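Local coordinates for protein probable CoA-transferase alpha subunit (Rhodococcus jostii, PDB 6COJ) that probably serves as the alpha subunit of a CoA-transferase family enzyme and binds a bulky coenzyme A thioester, at residues A[102-106]-A[107-111]; A[280-283]-A[284-288]; A[291-294]-A[295-298]. The protein carries 1 engineered substitution. All coordinates share one frame; numbering follows the deposited sequence. Where two conformers were deposited one is given.

Interaction 1. Residues A[102-106]-A[107-111]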
loop_
_atom_site.group_PDB
_atom_site.type_symbol
_atom_site.label_atom_id
_atom_site.label_comp_id
_atom_site.label_asym_id
_atom_site.label_seq_id
_atom_site.Cartn_x
_atom_site.Cartn_y
_atom_site.Cartn_z
ATOM N N ALA A 102 3.954 -13.464 28.662
ATOM C CA ALA A 102 5.082 -13.243 29.566
ATOM C C ALA A 102 5.542 -14.545 30.211
ATOM O O ALA A 102 6.745 -14.796 30.324
ATOM C CB ALA A 102 4.707 -12.218 30.642
ATOM N N LYS A 103 4.596 -15.385 30.638
ATOM C CA LYS A 103 4.971 -16.647 31.267
ATOM C C LYS A 103 5.702 -17.559 30.290
ATOM O O LYS A 103 6.705 -18.185 30.653
ATOM C CB LYS A 103 3.738 -17.329 31.860
ATOM C CG LYS A 103 3.294 -16.705 33.174
ATOM C CD LYS A 103 1.830 -16.986 33.490
ATOM C CE LYS A 103 1.670 -18.136 34.467
ATOM N NZ LYS A 103 2.175 -19.416 33.907
ATOM N N ALA A 104 5.225 -17.645 29.047
ATOM C CA ALA A 104 5.910 -18.472 28.059
ATOM C C ALA A 104 7.314 -17.947 27.780
ATOM O O ALA A 104 8.255 -18.732 27.599
ATOM C CB ALA A 104 5.089 -18.543 26.772
ATOM N N ARG A 105 7.473 -16.621 27.753
ATOM C CA ARG A 105 8.781 -16.018 27.503
ATOM C C ARG A 105 9.749 -16.283 28.653
ATOM O O ARG A 105 10.890 -16.715 28.433
ATOM C CB ARG A 105 8.603 -14.516 27.282
ATOM C CG ARG A 105 7.898 -14.179 25.964
ATOM C CD ARG A 105 8.891 -14.185 24.811
ATOM N NE ARG A 105 9.781 -13.036 24.894
ATOM C CZ ARG A 105 11.085 -13.062 24.639
ATOM N NH1 ARG A 105 11.702 -14.199 24.318
ATOM N NH2 ARG A 105 11.785 -11.939 24.722
ATOM N N THR A 106 9.322 -16.011 29.887
ATOM C CA THR A 106 10.223 -16.190 31.018
ATOM C C THR A 106 10.551 -17.656 31.264
ATOM O O THR A 106 11.579 -17.951 31.881
ATOM C CB THR A 106 9.673 -15.502 32.274
ATOM O OG1 THR A 106 8.399 -16.061 32.625
ATOM C CG2 THR A 106 9.521 -13.994 32.035
ATOM N N ALA A 107 9.718 -18.572 30.772
ATOM C CA ALA A 107 9.987 -20.002 30.852
ATOM C C ALA A 107 10.769 -20.519 29.652
ATOM O O ALA A 107 11.125 -21.698 29.620
ATOM C CB ALA A 107 8.675 -20.781 30.995
ATOM N N GLY A 108 11.055 -19.670 28.673
ATOM C CA GLY A 108 11.767 -20.122 27.492
ATOM C C GLY A 108 11.004 -21.121 26.658
ATOM O O GLY A 108 11.617 -21.954 25.983
ATOM N N GLU A 109 9.673 -21.053 26.677
ATOM C CA GLU A 109 8.846 -22.032 25.988
ATOM C C GLU A 109 8.656 -21.731 24.508
ATOM O O GLU A 109 8.192 -22.607 23.772
ATOM C CB GLU A 109 7.487 -22.133 26.677
ATOM C CG GLU A 109 7.588 -22.789 28.044
ATOM C CD GLU A 109 6.319 -22.669 28.853
ATOM O OE1 GLU A 109 6.214 -23.347 29.897
ATOM O OE2 GLU A 109 5.430 -21.893 28.456
ATOM N N ILE A 110 8.994 -20.534 24.048
ATOM C CA ILE A 110 8.808 -20.176 22.650
ATOM C C ILE A 110 10.096 -19.567 22.114
ATOM O O ILE A 110 10.810 -18.857 22.832
ATOM C CB ILE A 110 7.600 -19.233 22.438
ATOM C CG1 ILE A 110 7.779 -17.915 23.187
ATOM C CG2 ILE A 110 6.301 -19.914 22.880
ATOM C CD1 ILE A 110 6.610 -16.916 22.946
ATOM N N ALA A 111 10.411 -19.876 20.860
ATOM C CA ALA A 111 11.489 -19.204 20.153
ATOM C C ALA A 111 10.878 -17.975 19.505
ATOM O O ALA A 111 9.822 -18.071 18.874
ATOM C CB ALA A 111 12.067 -20.121 19.076
HETATM O O HOH W 1 10.898 -17.043 24.777
#

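Interaction 2. Residues A[280-283]-A[284-288]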
loop_
_atom_site.group_PDB
_atom_site.type_symbol
_atom_site.label_atom_id
_atom_site.label_comp_id
_atom_site.label_asym_id
_atom_site.label_seq_id
_atom_site.Cartn_x
_atom_site.Cartn_y
_atom_site.Cartn_z
ATOM N N ALA A 280 -6.653 -19.704 39.866
ATOM C CA ALA A 280 -7.500 -18.765 39.136
ATOM C C ALA A 280 -7.686 -19.192 37.686
ATOM O O ALA A 280 -8.755 -18.976 37.105
ATOM C CB ALA A 280 -6.925 -17.351 39.236
ATOM N N TRP A 281 -6.678 -19.833 37.094
ATOM C CA TRP A 281 -6.788 -20.192 35.689
ATOM C C TRP A 281 -7.698 -21.400 35.454
ATOM O O TRP A 281 -8.473 -21.403 34.489
ATOM C CB TRP A 281 -5.412 -20.369 35.054
ATOM C CG TRP A 281 -5.541 -20.428 33.578
ATOM C CD1 TRP A 281 -5.339 -21.514 32.791
ATOM C CD2 TRP A 281 -5.978 -19.372 32.709
ATOM N NE1 TRP A 281 -5.589 -21.200 31.480
ATOM C CE2 TRP A 281 -5.989 -19.891 31.403
ATOM C CE3 TRP A 281 -6.352 -18.035 32.912
ATOM C CZ2 TRP A 281 -6.353 -19.124 30.299
ATOM C CZ3 TRP A 281 -6.712 -17.267 31.814
ATOM C CH2 TRP A 281 -6.712 -17.817 30.524
ATOM N N GLN A 282 -7.626 -22.437 36.300
ATOM C CA GLN A 282 -8.546 -23.571 36.179
ATOM C C GLN A 282 -9.993 -23.106 36.211
ATOM O O GLN A 282 -10.847 -23.626 35.487
ATOM C CB GLN A 282 -8.305 -24.561 37.326
ATOM C CG GLN A 282 -9.278 -25.751 37.372
ATOM C CD GLN A 282 -10.438 -25.546 38.344
ATOM O OE1 GLN A 282 -10.322 -24.814 39.328
ATOM N NE2 GLN A 282 -11.562 -26.204 38.069
ATOM N N GLN A 283 -10.283 -22.128 37.069
ATOM C CA GLN A 283 -11.648 -21.630 37.186
ATOM C C GLN A 283 -12.048 -20.856 35.939
ATOM O O GLN A 283 -13.173 -20.995 35.446
ATOM C CB GLN A 283 -11.768 -20.742 38.420
ATOM C CG GLN A 283 -13.201 -20.407 38.788
ATOM C CD GLN A 283 -14.080 -21.639 38.832
ATOM O OE1 GLN A 283 -14.935 -21.841 37.966
ATOM N NE2 GLN A 283 -13.864 -22.484 39.842
ATOM N N PHE A 284 -11.139 -20.035 35.414
ATOM C CA PHE A 284 -11.414 -19.340 34.163
ATOM C C PHE A 284 -11.659 -20.335 33.038
ATOM O O PHE A 284 -12.613 -20.191 32.267
ATOM C CB PHE A 284 -10.236 -18.428 33.825
ATOM C CG PHE A 284 -10.474 -17.530 32.647
ATOM C CD1 PHE A 284 -10.191 -17.960 31.361
ATOM C CD2 PHE A 284 -10.975 -16.251 32.828
ATOM C CE1 PHE A 284 -10.407 -17.130 30.274
ATOM C CE2 PHE A 284 -11.191 -15.406 31.738
ATOM C CZ PHE A 284 -10.910 -15.847 30.463
ATOM N N VAL A 285 -10.816 -21.364 32.946
ATOM C CA VAL A 285 -10.989 -22.403 31.932
ATOM C C VAL A 285 -12.331 -23.106 32.113
ATOM O O VAL A 285 -13.081 -23.307 31.150
ATOM C CB VAL A 285 -9.808 -23.388 31.980
ATOM C CG1 VAL A 285 -10.121 -24.657 31.210
ATOM C CG2 VAL A 285 -8.550 -22.715 31.443
ATOM N N ALA A 286 -12.651 -23.492 33.352
ATOM C CA ALA A 286 -13.903 -24.204 33.606
ATOM C C ALA A 286 -15.109 -23.367 33.201
ATOM O O ALA A 286 -16.077 -23.892 32.637
ATOM C CB ALA A 286 -13.998 -24.609 35.077
ATOM N N THR A 287 -15.069 -22.062 33.471
ATOM C CA THR A 287 -16.231 -21.219 33.215
ATOM C C THR A 287 -16.322 -20.786 31.754
ATOM O O THR A 287 -17.422 -20.741 31.194
ATOM C CB THR A 287 -16.211 -19.995 34.138
ATOM O OG1 THR A 287 -16.268 -20.421 35.505
ATOM C CG2 THR A 287 -17.402 -19.082 33.854
ATOM N N TYR A 288 -15.191 -20.480 31.112
ATOM C CA TYR A 288 -15.211 -19.814 29.811
ATOM C C TYR A 288 -14.693 -20.646 28.650
ATOM O O TYR A 288 -15.139 -20.438 27.521
ATOM C CB TYR A 288 -14.448 -18.478 29.862
ATOM C CG TYR A 288 -15.040 -17.540 30.874
ATOM C CD1 TYR A 288 -16.208 -16.841 30.591
ATOM C CD2 TYR A 288 -14.480 -17.403 32.138
ATOM C CE1 TYR A 288 -16.787 -16.009 31.527
ATOM C CE2 TYR A 288 -15.052 -16.568 33.080
ATOM C CZ TYR A 288 -16.205 -15.872 32.767
ATOM O OH TYR A 288 -16.778 -15.045 33.709
#

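Interaction 3. Residues A[291-294]-A[295-298]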
loop_
_atom_site.group_PDB
_atom_site.type_symbol
_atom_site.label_atom_id
_atom_site.label_comp_id
_atom_site.label_asym_id
_atom_site.label_seq_id
_atom_site.Cartn_x
_atom_site.Cartn_y
_atom_site.Cartn_z
ATOM N N GLY A 291 -16.385 -25.256 26.953
ATOM C CA GLY A 291 -17.563 -25.563 26.174
ATOM C C GLY A 291 -17.462 -24.977 24.777
ATOM O O GLY A 291 -16.376 -24.814 24.221
ATOM N N SER A 292 -18.626 -24.653 24.215
ATOM C CA SER A 292 -18.717 -24.108 22.869
ATOM C C SER A 292 -18.559 -22.587 22.886
ATOM O O SER A 292 -18.443 -21.959 23.940
ATOM C CB SER A 292 -20.064 -24.472 22.252
ATOM O OG SER A 292 -21.110 -23.799 22.929
ATOM N N GLU A 293 -18.552 -21.985 21.691
ATOM C CA GLU A 293 -18.593 -20.528 21.600
ATOM C C GLU A 293 -19.865 -19.979 22.236
ATOM O O GLU A 293 -19.829 -18.958 22.935
ATOM C CB GLU A 293 -18.480 -20.083 20.142
ATOM C CG GLU A 293 -18.473 -18.561 19.917
ATOM C CD GLU A 293 -17.260 -17.855 20.506
ATOM O OE1 GLU A 293 -16.275 -18.529 20.883
ATOM O OE2 GLU A 293 -17.267 -16.602 20.558
ATOM N N ASP A 294 -20.998 -20.655 22.023
ATOM C CA ASP A 294 -22.241 -20.222 22.656
ATOM C C ASP A 294 -22.127 -20.254 24.175
ATOM O O ASP A 294 -22.614 -19.345 24.859
ATOM C CB ASP A 294 -23.416 -21.082 22.183
ATOM C CG ASP A 294 -23.857 -20.746 20.769
ATOM O OD1 ASP A 294 -23.453 -19.680 20.256
ATOM O OD2 ASP A 294 -24.612 -21.543 20.174
ATOM N N ASP A 295 -21.478 -21.289 24.720
ATOM C CA ASP A 295 -21.271 -21.357 26.165
ATOM C C ASP A 295 -20.400 -20.203 26.639
ATOM O O ASP A 295 -20.676 -19.591 27.678
ATOM C CB ASP A 295 -20.618 -22.685 26.550
ATOM C CG ASP A 295 -21.508 -23.877 26.267
ATOM O OD1 ASP A 295 -22.746 -23.717 26.283
ATOM O OD2 ASP A 295 -20.964 -24.975 26.035
ATOM N N TYR A 296 -19.334 -19.898 25.889
ATOM C CA TYR A 296 -18.495 -18.755 26.225
ATOM C C TYR A 296 -19.313 -17.472 26.231
ATOM O O TYR A 296 -19.221 -16.667 27.165
ATOM C CB TYR A 296 -17.340 -18.644 25.225
ATOM C CG TYR A 296 -16.526 -17.376 25.365
ATOM C CD1 TYR A 296 -15.476 -17.301 26.267
ATOM C CD2 TYR A 296 -16.814 -16.249 24.596
ATOM C CE1 TYR A 296 -14.721 -16.147 26.395
ATOM C CE2 TYR A 296 -16.072 -15.090 24.725
ATOM C CZ TYR A 296 -15.029 -15.043 25.622
ATOM O OH TYR A 296 -14.278 -13.904 25.764
ATOM N N GLN A 297 -20.113 -17.264 25.181
ATOM C CA GLN A 297 -20.865 -16.021 25.052
ATOM C C GLN A 297 -21.883 -15.880 26.177
ATOM O O GLN A 297 -22.076 -14.786 26.720
ATOM C CB GLN A 297 -21.546 -15.967 23.683
ATOM C CG GLN A 297 -20.583 -15.831 22.505
ATOM C CD GLN A 297 -19.849 -14.503 22.499
ATOM O OE1 GLN A 297 -20.334 -13.515 23.051
ATOM N NE2 GLN A 297 -18.687 -14.463 21.848
ATOM N N ALA A 298 -22.528 -16.983 26.556
ATOM C CA ALA A 298 -23.459 -16.929 27.676
ATOM C C ALA A 298 -22.738 -16.574 28.971
ATOM O O ALA A 298 -23.240 -15.778 29.775
ATOM C CB ALA A 298 -24.176 -18.271 27.816
#

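Interaction 1. Residues A[102-106]-A[107-111]
E109 folds back over A104 where helix 99-106 ends. E109 CB lies 3.6 Å from A104 O, and CG stays beside the same oxygen. CG is anti to the carbonyl carbon (chi1 -70°) and the chain runs extended beyond it, carrying the carboxylate back along the last turn until E109 OE2 is 3.5 Å from A104 CA and near its CB. The backbone closes the helix in a Schellman motif: E109 N donates to A104 O at 2.9 Å and G108 N to R105 O at 3.0 Å. G108 has the positive phi this ending needs. R105 and I110 run at about a right angle, with R105 CD 4.0 Å from I110 CD1. One water accepts from R105 NH1 at 3.0 Å and donates to I110 O at 2.7 Å. R105 NE is hydrogen-bonded to a polar side chain, and NH1 also to the backbone, of another protein's chain. The side chain of T106 is about 8 Å from the bound CoA thioester. A104 O and R105 O thus keep backbone donors and T106 O a polar side chain of that other chain, while R105 serves the subunit interface and, through water, the exit toward strand 111-114.

Interaction 2. Residues A[280-283]-A[284-288]
W281 lays one face of its indole against F284 and V285, its neighbours three and four positions on along helix 278-288, an i to i+3 and i+4 pairing on one side of the helix. The six-membered ring of W281 and the phenyl ring of F284 are near parallel, 12° apart, but displaced past each other with little face in common, their centroids 4.7 Å apart. The touching falls on one rim: F284 CD1 is 3.6 Å from W281 CZ3. At the pyrrole end, V285 CG2 sits over the same face, 3.3 Å from W281 NE1. Both aromatic side chains have CG anti to N (chi1 -167° in W281), which turns the two rings the same way off the helix. Around them, W281 also meets W100 edge-to-face and touches L74 and S77 of helix 70-77, and F284 packs on Y271 of helix 265-274. An alanine in place of W281 would probably leave the F284 ring and the V285 methyl without their common cover, and W100 without this aromatic partner. On another side of the helix, Q283 O takes T287 N at 2.9 Å, and T287 OG1 lies 3.1 Å from Q283 O and just as far from Q283 OE1.

Interaction 3. Residues A[291-294]-A[295-298]
The chain runs extended through S292 and then turns into helix 293-306, whose first i to i+4 bonds are Y296 N to S292 O, Q297 N to E293 O at 2.8 Å and A298 N to D294 O. S292 is the N-cap and forms a capping box with D295. S292 OG stands between the backbone N and the carbonyl carbon (chi1 68°), where it accepts D295 N at 3.1 Å. In return, D295 OD2 accepts S292 N at 3.0 Å, the N-H coming from above the carboxylate plane. The reciprocal pair supplies acceptors for two N-H groups that the first turn cannot serve with its own carbonyls. D295 OD2 also lies close to G291 CA, and a CB on that residue would come within 2.3 Å of it, a clash. One turn in, Q297 NE2 donates to E293 OE2 at 2.9 Å with an N-H...O angle of 166°. The oxygen lies in the plane of the amide, but the carboxylate is turned 53° from that plane and is met on its anti side, from well out of its own plane. The same NE2 lies at the edge of the Y296 ring, in its plane. E293 OE2 also makes a salt bridge to R52, so two donors grip it, and the arginine would probably help keep this buried carboxylate charged. R52 belongs to helix 48-56 and makes a cation-pi contact with Y296 as well. Y296 OH is hydrogen-bonded to H253 and Q297 OE1 to N250, so this first turn ties the C-terminal helix to helix 48-56 and to the chain that follows strand 244-247.

The three contacts come in series along the chain, and each belongs to one local helix turn or end. Interaction 1 closes helix 99-106, just before the outermost strand 111-114 of the parallel sheet. Interactions 2 and 3 lie on the consecutive helices 278-288 and 293-306 near the C-terminus. Their centres are about 13 Å apart, and they touch where Y288 O comes 3.4 Å from Y296 CD1. Interaction 1 is about 21 Å from interaction 2 and 29 Å from interaction 3, centre to centre. Helix 278-288 nevertheless meets the start of helix 99-106, through W281 on W100; the other end, at interaction 1, lies near the thioester and another protein chain.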